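Local coordinates for putative periplasmic protein (Bacteroides eggerthii, PDB 4HBR), which is of unknown function but is a putative periplasmic protein whose single antiparallel sheet with flanking helices probably resembles the beta-lactamase-inhibitor-like fold, at residues A23-Q26 and Y31-D34; R43-P48 and W52-T57; A99-K104 and Y131-A136; L114-P117 and V121-Q124. All blocks are in the same frame, centred on the assembly; numbering follows the deposited sequence.

Interaction 1: A23-Q26 and Y31-D34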
loop_
_atom_site.group_PDB
_atom_site.type_symbol
_atom_site.label_atom_id
_atom_site.label_comp_id
_atom_site.label_asym_id
_atom_site.label_seq_id
_atom_site.Cartn_x
_atom_site.Cartn_y
_atom_site.Cartn_z
ATOM N N ALA A 23 -5.468 -8.141 12.508
ATOM C CA ALA A 23 -6.666 -8.600 11.821
ATOM C C ALA A 23 -6.241 -9.324 10.549
ATOM O O ALA A 23 -5.536 -8.738 9.715
ATOM C CB ALA A 23 -7.588 -7.432 11.504
ATOM N N TRP A 24 -6.596 -10.613 10.445
ATOM C CA TRP A 24 -6.254 -11.451 9.311
ATOM C C TRP A 24 -7.419 -11.584 8.356
ATOM O O TRP A 24 -8.569 -11.726 8.783
ATOM C CB TRP A 24 -5.801 -12.837 9.760
ATOM C CG TRP A 24 -4.501 -12.856 10.503
ATOM C CD1 TRP A 24 -4.333 -12.886 11.855
ATOM C CD2 TRP A 24 -3.186 -12.910 9.934
ATOM N NE1 TRP A 24 -2.995 -12.948 12.166
ATOM C CE2 TRP A 24 -2.266 -12.972 11.007
ATOM C CE3 TRP A 24 -2.691 -12.928 8.612
ATOM C CZ2 TRP A 24 -0.878 -13.030 10.806
ATOM C CZ3 TRP A 24 -1.316 -13.010 8.415
ATOM C CH2 TRP A 24 -0.426 -13.048 9.503
ATOM N N SER A 25 -7.103 -11.532 7.053
ATOM C CA SER A 25 -8.057 -11.668 5.954
ATOM C C SER A 25 -7.387 -12.347 4.765
ATOM O O SER A 25 -6.174 -12.544 4.770
ATOM C CB SER A 25 -8.623 -10.308 5.550
ATOM O OG SER A 25 -7.642 -9.473 4.955
ATOM N N GLN A 26 -8.172 -12.728 3.759
ATOM C CA GLN A 26 -7.637 -13.352 2.561
ATOM C C GLN A 26 -7.782 -12.413 1.375
ATOM O O GLN A 26 -8.761 -11.677 1.274
ATOM C CB GLN A 26 -8.302 -14.709 2.284
ATOM C CG GLN A 26 -7.676 -15.845 3.087
ATOM C CD GLN A 26 -8.006 -17.197 2.516
ATOM O OE1 GLN A 26 -7.618 -17.535 1.390
ATOM N NE2 GLN A 26 -8.698 -18.011 3.309
ATOM N N TYR A 31 -2.765 -14.556 2.470
ATOM C CA TYR A 31 -3.219 -14.191 3.822
ATOM C C TYR A 31 -2.682 -12.796 4.092
ATOM O O TYR A 31 -1.516 -12.547 3.810
ATOM C CB TYR A 31 -2.757 -15.197 4.897
ATOM C CG TYR A 31 -3.412 -16.552 4.756
ATOM C CD1 TYR A 31 -4.701 -16.779 5.233
ATOM C CD2 TYR A 31 -2.754 -17.604 4.129
ATOM C CE1 TYR A 31 -5.316 -18.024 5.096
ATOM C CE2 TYR A 31 -3.359 -18.852 3.982
ATOM C CZ TYR A 31 -4.640 -19.061 4.474
ATOM O OH TYR A 31 -5.238 -20.293 4.346
ATOM N N VAL A 32 -3.532 -11.872 4.567
ATOM C CA VAL A 32 -3.122 -10.490 4.813
ATOM C C VAL A 32 -3.264 -10.128 6.291
ATOM O O VAL A 32 -4.349 -10.244 6.873
ATOM C CB VAL A 32 -3.876 -9.464 3.934
ATOM C CG1 VAL A 32 -3.237 -8.080 4.029
ATOM C CG2 VAL A 32 -3.962 -9.926 2.483
ATOM N N ALA A 33 -2.145 -9.673 6.884
ATOM C CA ALA A 33 -2.095 -9.190 8.251
ATOM C C ALA A 33 -2.257 -7.692 8.218
ATOM O O ALA A 33 -1.559 -7.024 7.470
ATOM C CB ALA A 33 -0.784 -9.576 8.904
ATOM N N ASP A 34 -3.194 -7.168 8.996
ATOM C CA ASP A 34 -3.509 -5.743 9.102
ATOM C C ASP A 34 -3.323 -5.315 10.569
ATOM O O ASP A 34 -3.934 -5.907 11.458
ATOM C CB ASP A 34 -4.950 -5.514 8.596
ATOM C CG ASP A 34 -5.435 -4.083 8.668
ATOM O OD1 ASP A 34 -5.963 -3.685 9.738
ATOM O OD2 ASP A 34 -5.357 -3.383 7.642
HETATM O O HOH W 1 -6.283 -8.180 6.947
#
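Trp24 lays the six-membered part of its indole over the methyl of Ala33, the central side-chain contact of an antiparallel beta hairpin made by the first two strands of the sheet. The methyl carbon Ala33 CB sits 3.6 Å from the centroid of that ring and 19° off its normal, a CH-pi contact over the face and displaced toward the rim. The indole reaches its neighbour because its CG stands anti to the carbonyl carbon (chi1 -67°), which swings the ring across to the adjoining strand. Helix 6-15 packs on this same side, with Val8, Gln9 and Leu12 touching Trp24.

Farther along that face, Gln26 and Tyr31 run side by side and point the same way, their amide and ring planes 40° apart. The aliphatic Gln26 CG comes within 3.8 Å of Tyr31 CD1, approaching the ring obliquely.

Ala23, Ser25, Val32 and Asp34 turn to the other face. The backbones of Ala23 and Asp34 are joined by two hydrogen bonds, as are those of Ser25 and Val32; the Val32 N to Ser25 O bond is the shortest, at 2.7 Å. Val32 O serves two donors, Ser25 N and a water. That water also makes a hydrogen bond with the Ser25 hydroxyl, the water oxygen lying 2.7 Å from Ser25 OG.

Interaction 2: R43-P48 and W52-T57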
loop_
_atom_site.group_PDB
_atom_site.type_symbol
_atom_site.label_atom_id
_atom_site.label_comp_id
_atom_site.label_asym_id
_atom_site.label_seq_id
_atom_site.Cartn_x
_atom_site.Cartn_y
_atom_site.Cartn_z
ATOM N N ARG A 43 0.013 -3.431 6.325
ATOM C CA ARG A 43 -0.539 -4.673 5.797
ATOM C C ARG A 43 0.607 -5.502 5.245
ATOM O O ARG A 43 1.527 -4.942 4.651
ATOM C CB ARG A 43 -1.608 -4.413 4.733
ATOM C CG ARG A 43 -2.862 -3.744 5.281
ATOM C CD ARG A 43 -3.805 -3.287 4.169
ATOM N NE ARG A 43 -3.182 -2.311 3.257
ATOM C CZ ARG A 43 -2.979 -1.017 3.515
ATOM N NH1 ARG A 43 -3.308 -0.503 4.693
ATOM N NH2 ARG A 43 -2.425 -0.234 2.599
ATOM N N VAL A 44 0.601 -6.821 5.512
ATOM C CA VAL A 44 1.644 -7.754 5.052
ATOM C C VAL A 44 0.949 -8.957 4.421
ATOM O O VAL A 44 0.094 -9.560 5.063
ATOM C CB VAL A 44 2.658 -8.176 6.181
ATOM C CG1 VAL A 44 3.830 -8.982 5.607
ATOM C CG2 VAL A 44 3.190 -6.964 6.922
ATOM N N TRP A 45 1.307 -9.286 3.160
ATOM C CA TRP A 45 0.760 -10.418 2.383
ATOM C C TRP A 45 1.667 -11.621 2.525
ATOM O O TRP A 45 2.887 -11.492 2.429
ATOM C CB TRP A 45 0.617 -10.062 0.889
ATOM C CG TRP A 45 -0.572 -9.220 0.537
ATOM C CD1 TRP A 45 -1.675 -9.615 -0.166
ATOM C CD2 TRP A 45 -0.780 -7.837 0.867
ATOM N NE1 TRP A 45 -2.539 -8.556 -0.329
ATOM C CE2 TRP A 45 -2.025 -7.457 0.311
ATOM C CE3 TRP A 45 0.001 -6.860 1.516
ATOM C CZ2 TRP A 45 -2.535 -6.157 0.435
ATOM C CZ3 TRP A 45 -0.481 -5.563 1.591
ATOM C CH2 TRP A 45 -1.748 -5.229 1.080
ATOM N N PHE A 46 1.071 -12.788 2.705
ATOM C CA PHE A 46 1.772 -14.061 2.855
ATOM C C PHE A 46 1.205 -15.130 1.955
ATOM O O PHE A 46 -0.015 -15.212 1.795
ATOM C CB PHE A 46 1.656 -14.566 4.317
ATOM C CG PHE A 46 2.421 -13.777 5.347
ATOM C CD1 PHE A 46 3.735 -14.103 5.657
ATOM C CD2 PHE A 46 1.818 -12.719 6.030
ATOM C CE1 PHE A 46 4.448 -13.361 6.606
ATOM C CE2 PHE A 46 2.527 -11.988 6.997
ATOM C CZ PHE A 46 3.844 -12.299 7.259
ATOM N N THR A 47 2.074 -16.010 1.434
ATOM C CA THR A 47 1.638 -17.214 0.722
ATOM C C THR A 47 1.189 -18.217 1.803
ATOM O O THR A 47 1.637 -18.082 2.954
ATOM C CB THR A 47 2.751 -17.809 -0.159
ATOM O OG1 THR A 47 3.821 -18.274 0.658
ATOM C CG2 THR A 47 3.243 -16.862 -1.236
ATOM N N PRO A 48 0.391 -19.268 1.485
ATOM C CA PRO A 48 0.027 -20.246 2.530
ATOM C C PRO A 48 1.249 -20.963 3.149
ATOM O O PRO A 48 1.136 -21.501 4.259
ATOM C CB PRO A 48 -0.885 -21.224 1.782
ATOM C CG PRO A 48 -1.444 -20.419 0.651
ATOM C CD PRO A 48 -0.277 -19.594 0.207
ATOM N N TRP A 52 6.474 -14.068 3.008
ATOM C CA TRP A 52 5.918 -12.724 2.819
ATOM C C TRP A 52 6.240 -12.276 1.376
ATOM O O TRP A 52 7.332 -12.564 0.877
ATOM C CB TRP A 52 6.392 -11.721 3.903
ATOM C CG TRP A 52 7.747 -11.112 3.665
ATOM C CD1 TRP A 52 8.960 -11.612 4.068
ATOM C CD2 TRP A 52 8.025 -9.850 3.022
ATOM N NE1 TRP A 52 9.977 -10.746 3.713
ATOM C CE2 TRP A 52 9.429 -9.655 3.072
ATOM C CE3 TRP A 52 7.220 -8.851 2.430
ATOM C CZ2 TRP A 52 10.041 -8.514 2.537
ATOM C CZ3 TRP A 52 7.836 -7.721 1.902
ATOM C CH2 TRP A 52 9.226 -7.563 1.959
ATOM N N VAL A 53 5.265 -11.655 0.694
ATOM C CA VAL A 53 5.405 -11.264 -0.713
ATOM C C VAL A 53 5.194 -9.756 -0.916
ATOM O O VAL A 53 5.564 -9.224 -1.959
ATOM C CB VAL A 53 4.470 -12.094 -1.643
ATOM C CG1 VAL A 53 4.897 -13.566 -1.690
ATOM C CG2 VAL A 53 3.006 -11.970 -1.234
HETATM N N MSE A 54 4.569 -9.086 0.047
HETATM C CA MSE A 54 4.317 -7.659 -0.048
HETATM C C MSE A 54 4.050 -7.053 1.321
HETATM O O MSE A 54 3.424 -7.676 2.176
HETATM C CB MSE A 54 3.137 -7.363 -1.003
HETATM C CG MSE A 54 2.826 -5.862 -1.153
HETATM SE SE MSE A 54 1.671 -5.420 -2.630
HETATM C CE MSE A 54 0.066 -6.314 -2.187
ATOM N N LYS A 55 4.508 -5.815 1.496
ATOM C CA LYS A 55 4.282 -4.973 2.669
ATOM C C LYS A 55 3.713 -3.653 2.186
ATOM O O LYS A 55 4.149 -3.154 1.141
ATOM C CB LYS A 55 5.593 -4.690 3.421
ATOM C CG LYS A 55 6.193 -5.796 4.222
ATOM C CD LYS A 55 7.548 -5.326 4.749
ATOM C CE LYS A 55 8.325 -6.435 5.427
ATOM N NZ LYS A 55 9.705 -5.999 5.808
ATOM N N GLN A 56 2.785 -3.062 2.953
ATOM C CA GLN A 56 2.237 -1.739 2.663
ATOM C C GLN A 56 2.181 -0.925 3.938
ATOM O O GLN A 56 1.753 -1.438 4.978
ATOM C CB GLN A 56 0.860 -1.817 1.997
ATOM C CG GLN A 56 0.930 -2.276 0.545
ATOM C CD GLN A 56 -0.393 -2.275 -0.148
ATOM O OE1 GLN A 56 -1.415 -1.806 0.372
ATOM N NE2 GLN A 56 -0.404 -2.850 -1.331
ATOM N N THR A 57 2.673 0.333 3.873
ATOM C CA THR A 57 2.698 1.306 4.979
ATOM C C THR A 57 1.903 2.523 4.528
ATOM O O THR A 57 2.307 3.177 3.560
ATOM C CB THR A 57 4.161 1.655 5.355
ATOM O OG1 THR A 57 4.820 0.471 5.785
ATOM C CG2 THR A 57 4.279 2.716 6.435
HETATM O O HOH W 2 -4.367 -2.704 0.689
#
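Bent at chi3 (63°), the selenomethionine side chain of Met54 curls its terminal methyl over Trp45, whose chi1 of -78° brings CG round beside the backbone N and sets the indole alongside Met54. The two side chains run together on neighbouring strands of an antiparallel beta hairpin. Met54 CE lies over the centre of the indole six-membered ring, 3.4 Å from its centroid, in a CH-pi contact; with the selenium farther off, this is a Met-aromatic pair. The indole N-H is used elsewhere, by Asp27.

Next along the same face, Gln56 brings its amide obliquely to the indole, CD 3.5 Å from Trp45 CH2, with the two planes 48° apart. Its OE1 receives Arg43 NH2 on a lone pair, within the guanidinium plane, while its NE2 donates to Leu134 O. Both ends of the amide are thus engaged, and Arg43 also forms a salt bridge with Asp58.

On the other face Phe46 CE1 approaches Trp52 CB to 3.7 Å, beneath helix 6-15. Backbone hydrogen bonds pair Arg43 with Gln56 in both directions, and Trp45 N donates to Met54 O. Toward the turn, Val53 N reaches Trp45 O at 2.9 Å.

Interaction 3: A99-K104 and Y131-A136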
loop_
_atom_site.group_PDB
_atom_site.type_symbol
_atom_site.label_atom_id
_atom_site.label_comp_id
_atom_site.label_asym_id
_atom_site.label_seq_id
_atom_site.Cartn_x
_atom_site.Cartn_y
_atom_site.Cartn_z
ATOM N N ALA A 99 2.391 4.634 -3.861
ATOM C CA ALA A 99 1.030 4.696 -4.425
ATOM C C ALA A 99 0.305 5.901 -3.804
ATOM O O ALA A 99 0.220 5.993 -2.569
ATOM C CB ALA A 99 0.266 3.403 -4.150
ATOM N N ILE A 100 -0.139 6.848 -4.642
ATOM C CA ILE A 100 -0.848 8.049 -4.194
ATOM C C ILE A 100 -2.275 7.997 -4.722
ATOM O O ILE A 100 -2.479 7.790 -5.922
ATOM C CB ILE A 100 -0.109 9.370 -4.612
ATOM C CG1 ILE A 100 1.327 9.427 -4.001
ATOM C CG2 ILE A 100 -0.927 10.631 -4.194
ATOM C CD1 ILE A 100 2.216 10.490 -4.545
ATOM N N GLN A 101 -3.264 8.162 -3.823
ATOM C CA GLN A 101 -4.683 8.215 -4.167
ATOM C C GLN A 101 -5.111 9.655 -4.015
ATOM O O GLN A 101 -4.936 10.253 -2.948
ATOM C CB GLN A 101 -5.523 7.264 -3.314
ATOM C CG GLN A 101 -5.152 5.780 -3.482
ATOM C CD GLN A 101 -5.982 4.872 -2.616
ATOM O OE1 GLN A 101 -6.600 5.279 -1.643
ATOM N NE2 GLN A 101 -6.015 3.613 -2.955
ATOM N N VAL A 102 -5.606 10.251 -5.102
ATOM C CA VAL A 102 -5.936 11.675 -5.095
ATOM C C VAL A 102 -7.306 11.861 -5.739
ATOM O O VAL A 102 -7.619 11.227 -6.741
ATOM C CB VAL A 102 -4.783 12.510 -5.777
ATOM C CG1 VAL A 102 -4.426 11.986 -7.180
ATOM C CG2 VAL A 102 -5.064 14.005 -5.807
ATOM N N GLY A 103 -8.142 12.659 -5.097
ATOM C CA GLY A 103 -9.467 12.949 -5.613
ATOM C C GLY A 103 -9.512 14.286 -6.304
ATOM O O GLY A 103 -8.814 15.217 -5.902
ATOM N N LYS A 104 -10.323 14.386 -7.364
ATOM C CA LYS A 104 -10.585 15.632 -8.087
ATOM C C LYS A 104 -12.077 15.922 -7.849
ATOM O O LYS A 104 -12.913 15.483 -8.629
ATOM C CB LYS A 104 -10.183 15.523 -9.574
ATOM C CG LYS A 104 -8.671 15.374 -9.795
ATOM C CD LYS A 104 -7.965 16.721 -9.905
ATOM C CE LYS A 104 -7.509 16.991 -11.310
ATOM N NZ LYS A 104 -7.023 18.388 -11.458
ATOM N N TYR A 131 -12.926 -0.726 -5.912
ATOM C CA TYR A 131 -12.552 -1.132 -4.543
ATOM C C TYR A 131 -11.248 -1.929 -4.572
ATOM O O TYR A 131 -10.775 -2.297 -5.643
ATOM C CB TYR A 131 -13.666 -1.929 -3.814
ATOM C CG TYR A 131 -15.054 -1.769 -4.390
ATOM C CD1 TYR A 131 -15.684 -0.526 -4.408
ATOM C CD2 TYR A 131 -15.773 -2.871 -4.845
ATOM C CE1 TYR A 131 -16.957 -0.366 -4.953
ATOM C CE2 TYR A 131 -17.066 -2.730 -5.357
ATOM C CZ TYR A 131 -17.651 -1.472 -5.414
ATOM O OH TYR A 131 -18.920 -1.297 -5.911
ATOM N N ASN A 132 -10.661 -2.168 -3.396
ATOM C CA ASN A 132 -9.397 -2.900 -3.186
ATOM C C ASN A 132 -8.379 -2.594 -4.298
ATOM O O ASN A 132 -7.885 -3.506 -4.973
ATOM C CB ASN A 132 -9.657 -4.425 -3.073
ATOM C CG ASN A 132 -8.494 -5.203 -2.485
ATOM O OD1 ASN A 132 -7.706 -4.699 -1.661
ATOM N ND2 ASN A 132 -8.364 -6.455 -2.895
ATOM N N THR A 133 -8.089 -1.297 -4.496
ATOM C CA THR A 133 -7.232 -0.823 -5.579
ATOM C C THR A 133 -5.720 -0.994 -5.246
ATOM O O THR A 133 -4.879 -0.830 -6.132
ATOM C CB THR A 133 -7.627 0.627 -5.967
ATOM O OG1 THR A 133 -7.322 1.508 -4.896
ATOM C CG2 THR A 133 -9.104 0.769 -6.317
ATOM N N LEU A 134 -5.394 -1.400 -4.021
ATOM C CA LEU A 134 -4.012 -1.623 -3.603
ATOM C C LEU A 134 -3.724 -3.091 -3.243
ATOM O O LEU A 134 -2.688 -3.365 -2.642
ATOM C CB LEU A 134 -3.676 -0.722 -2.396
ATOM C CG LEU A 134 -3.491 0.765 -2.692
ATOM C CD1 LEU A 134 -3.285 1.559 -1.403
ATOM C CD2 LEU A 134 -2.380 1.005 -3.724
ATOM N N GLY A 135 -4.625 -4.006 -3.605
ATOM C CA GLY A 135 -4.500 -5.424 -3.282
ATOM C C GLY A 135 -3.584 -6.199 -4.193
ATOM O O GLY A 135 -2.925 -5.621 -5.066
ATOM N N ALA A 136 -3.567 -7.535 -4.006
ATOM C CA ALA A 136 -2.764 -8.489 -4.779
ATOM C C ALA A 136 -2.969 -8.327 -6.298
ATOM O O ALA A 136 -1.994 -8.423 -7.031
ATOM C CB ALA A 136 -3.106 -9.916 -4.353
#
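Leu134 and Thr133, in the loop leading to the short C-terminal helix 136-139, meet Ala99 and Gln101 on strand 97-104 of the antiparallel sheet. A type I beta turn from Asn132 to Gly135 holds both loop residues, and Gly135 takes the N-cap position of the helix.

The apolar part of the contact is small. The first bond of the Leu134 side chain heads toward the strand, and its CD2 branch rests on the methyl of Ala99, CD2 to CB being 3.6 Å. The other branch faces the amide of Gln101, with Leu134 CD1 3.8 Å from Gln101 NE2; these two side chains come from opposite directions.

The polar part runs through a third residue. Gln101 extends beyond CG (chi2 179°), bringing its amide nitrogen to 3.1 Å from Thr133 OG1, but the angle is too poor for a hydrogen bond. Both groups instead bond to Gln112 OE1 on the adjoining strand 109-115, which thereby links strand and loop.

Backbone groups of the turn and helix start bond elsewhere: Thr133 O pairs with the hydroxyl of Thr138 in the helix. Next to the N-cap glycine, the backbone nitrogen of Ala136 hydrogen-bonds Asp27 OD2.

Interaction 4: L114-P117 and V121-Q124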
loop_
_atom_site.group_PDB
_atom_site.type_symbol
_atom_site.label_atom_id
_atom_site.label_comp_id
_atom_site.label_asym_id
_atom_site.label_seq_id
_atom_site.Cartn_x
_atom_site.Cartn_y
_atom_site.Cartn_z
ATOM N N LEU A 114 0.893 5.288 -9.359
ATOM C CA LEU A 114 2.019 4.480 -8.844
ATOM C C LEU A 114 3.319 5.064 -9.350
ATOM O O LEU A 114 3.491 5.258 -10.551
ATOM C CB LEU A 114 1.896 3.002 -9.250
ATOM C CG LEU A 114 0.567 2.291 -8.993
ATOM C CD1 LEU A 114 0.689 0.820 -9.401
ATOM C CD2 LEU A 114 0.150 2.380 -7.501
ATOM N N PHE A 115 4.227 5.354 -8.433
ATOM C CA PHE A 115 5.517 5.957 -8.745
ATOM C C PHE A 115 6.683 5.105 -8.313
ATOM O O PHE A 115 6.638 4.478 -7.246
ATOM C CB PHE A 115 5.647 7.308 -7.999
ATOM C CG PHE A 115 4.784 8.470 -8.455
ATOM C CD1 PHE A 115 5.186 9.289 -9.508
ATOM C CD2 PHE A 115 3.609 8.791 -7.781
ATOM C CE1 PHE A 115 4.431 10.409 -9.877
ATOM C CE2 PHE A 115 2.849 9.918 -8.154
ATOM C CZ PHE A 115 3.270 10.719 -9.196
ATOM N N THR A 116 7.780 5.178 -9.066
ATOM C CA THR A 116 9.028 4.601 -8.597
ATOM C C THR A 116 9.599 5.629 -7.576
ATOM O O THR A 116 9.223 6.815 -7.671
ATOM C CB THR A 116 10.015 4.373 -9.766
ATOM O OG1 THR A 116 10.484 5.643 -10.227
ATOM C CG2 THR A 116 9.444 3.557 -10.910
ATOM N N PRO A 117 10.573 5.275 -6.694
ATOM C CA PRO A 117 11.183 6.301 -5.821
ATOM C C PRO A 117 11.839 7.472 -6.595
ATOM O O PRO A 117 12.006 8.553 -6.041
ATOM C CB PRO A 117 12.230 5.501 -5.030
ATOM C CG PRO A 117 11.685 4.099 -5.014
ATOM C CD PRO A 117 11.115 3.933 -6.390
ATOM N N VAL A 121 6.335 7.581 -13.419
ATOM C CA VAL A 121 4.957 7.083 -13.320
ATOM C C VAL A 121 4.907 5.654 -13.901
ATOM O O VAL A 121 5.161 5.466 -15.081
ATOM C CB VAL A 121 3.917 8.020 -14.024
ATOM C CG1 VAL A 121 2.533 7.384 -14.062
ATOM C CG2 VAL A 121 3.859 9.400 -13.362
ATOM N N LEU A 122 4.507 4.680 -13.089
ATOM C CA LEU A 122 4.332 3.289 -13.507
ATOM C C LEU A 122 2.917 3.038 -14.026
ATOM O O LEU A 122 2.718 2.206 -14.918
ATOM C CB LEU A 122 4.619 2.343 -12.331
ATOM C CG LEU A 122 6.054 2.289 -11.847
ATOM C CD1 LEU A 122 6.135 1.652 -10.464
ATOM C CD2 LEU A 122 6.987 1.635 -12.906
ATOM N N ARG A 123 1.939 3.746 -13.463
ATOM C CA ARG A 123 0.501 3.609 -13.737
ATOM C C ARG A 123 -0.279 4.784 -13.192
ATOM O O ARG A 123 -0.058 5.189 -12.056
ATOM C CB ARG A 123 -0.037 2.314 -13.039
ATOM C CG ARG A 123 -1.548 2.040 -13.116
ATOM C CD ARG A 123 -2.040 1.817 -14.547
ATOM N NE ARG A 123 -1.159 0.885 -15.259
ATOM C CZ ARG A 123 -1.060 0.781 -16.581
ATOM N NH1 ARG A 123 -1.806 1.534 -17.370
ATOM N NH2 ARG A 123 -0.212 -0.084 -17.120
ATOM N N GLN A 124 -1.227 5.267 -13.977
ATOM C CA GLN A 124 -2.229 6.275 -13.658
ATOM C C GLN A 124 -3.556 5.577 -13.860
ATOM O O GLN A 124 -3.872 5.208 -14.990
ATOM C CB GLN A 124 -2.057 7.452 -14.611
ATOM C CG GLN A 124 -2.600 8.761 -14.137
ATOM C CD GLN A 124 -1.824 9.862 -14.828
ATOM O OE1 GLN A 124 -0.586 10.008 -14.677
ATOM N NE2 GLN A 124 -2.539 10.678 -15.573
#
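Leu114 engages both of its backbone polar groups with the last strand of the sheet. Leu114 N donates to Arg123 O at 2.9 Å, almost straight at the hydrogen (170°). Leu114 O accepts from Leu122 N at 2.8 Å. Because the two bonds reach successive residues, the register slips by one between Leu114 and Phe115, marking a beta bulge in this antiparallel hairpin. Phe115, by contrast, turns its backbone bonding to Val98 on the opposite neighbour, strand 97-104.

The side chains follow this irregular register. At Leu122, where the chain turns a corner, the bond to CB heads toward the first strand, and the side chain crosses Thr116 at about a right angle; Leu122 CD2 meets Thr116 CG2 at 3.7 Å. With chi1 at 71°, Thr116 tucks OG1 between its backbone N and carbonyl carbon and leaves the methyl to meet the leucine. The hydroxyl oxygen accepts from Glu120 N and, weakly, from Lys118 N, tying the turn to its own first arm. Phe115 approaches Val121 obliquely, its CE1 3.7 Å from Val121 CG2, while Val69 and Ala72 of helix 67-75 also touch the ring. Leu114 CD1 lies against the aliphatic base of Arg123, 4.0 Å from CB.

The polar grip between the arms is therefore wholly backbone in origin, with apolar side-chain contacts filling in around it and the Thr116 hydroxyl bonding within the turn.

All four contacts reach one antiparallel sheet whose strands follow chain order; three are hairpins within it, and interaction 3 sets a loop against it. Interactions 1 and 4 lie at its two ends, their centres about 26 Å apart on opposite sides of the chain's centre. Interactions 1 and 2 are successive and touch through neighbouring strands 30-37 and 40-46, with centres about 9 Å apart. Interaction 3 also touches interaction 2, while its Ala99 packs on Leu114 of interaction 4. Interaction 4 is nested within the chain loop closed by interaction 3. The local hairpins thus build the sheet stepwise, and the loop before the C-terminal helix touches both strand 52-58 and strand 97-104.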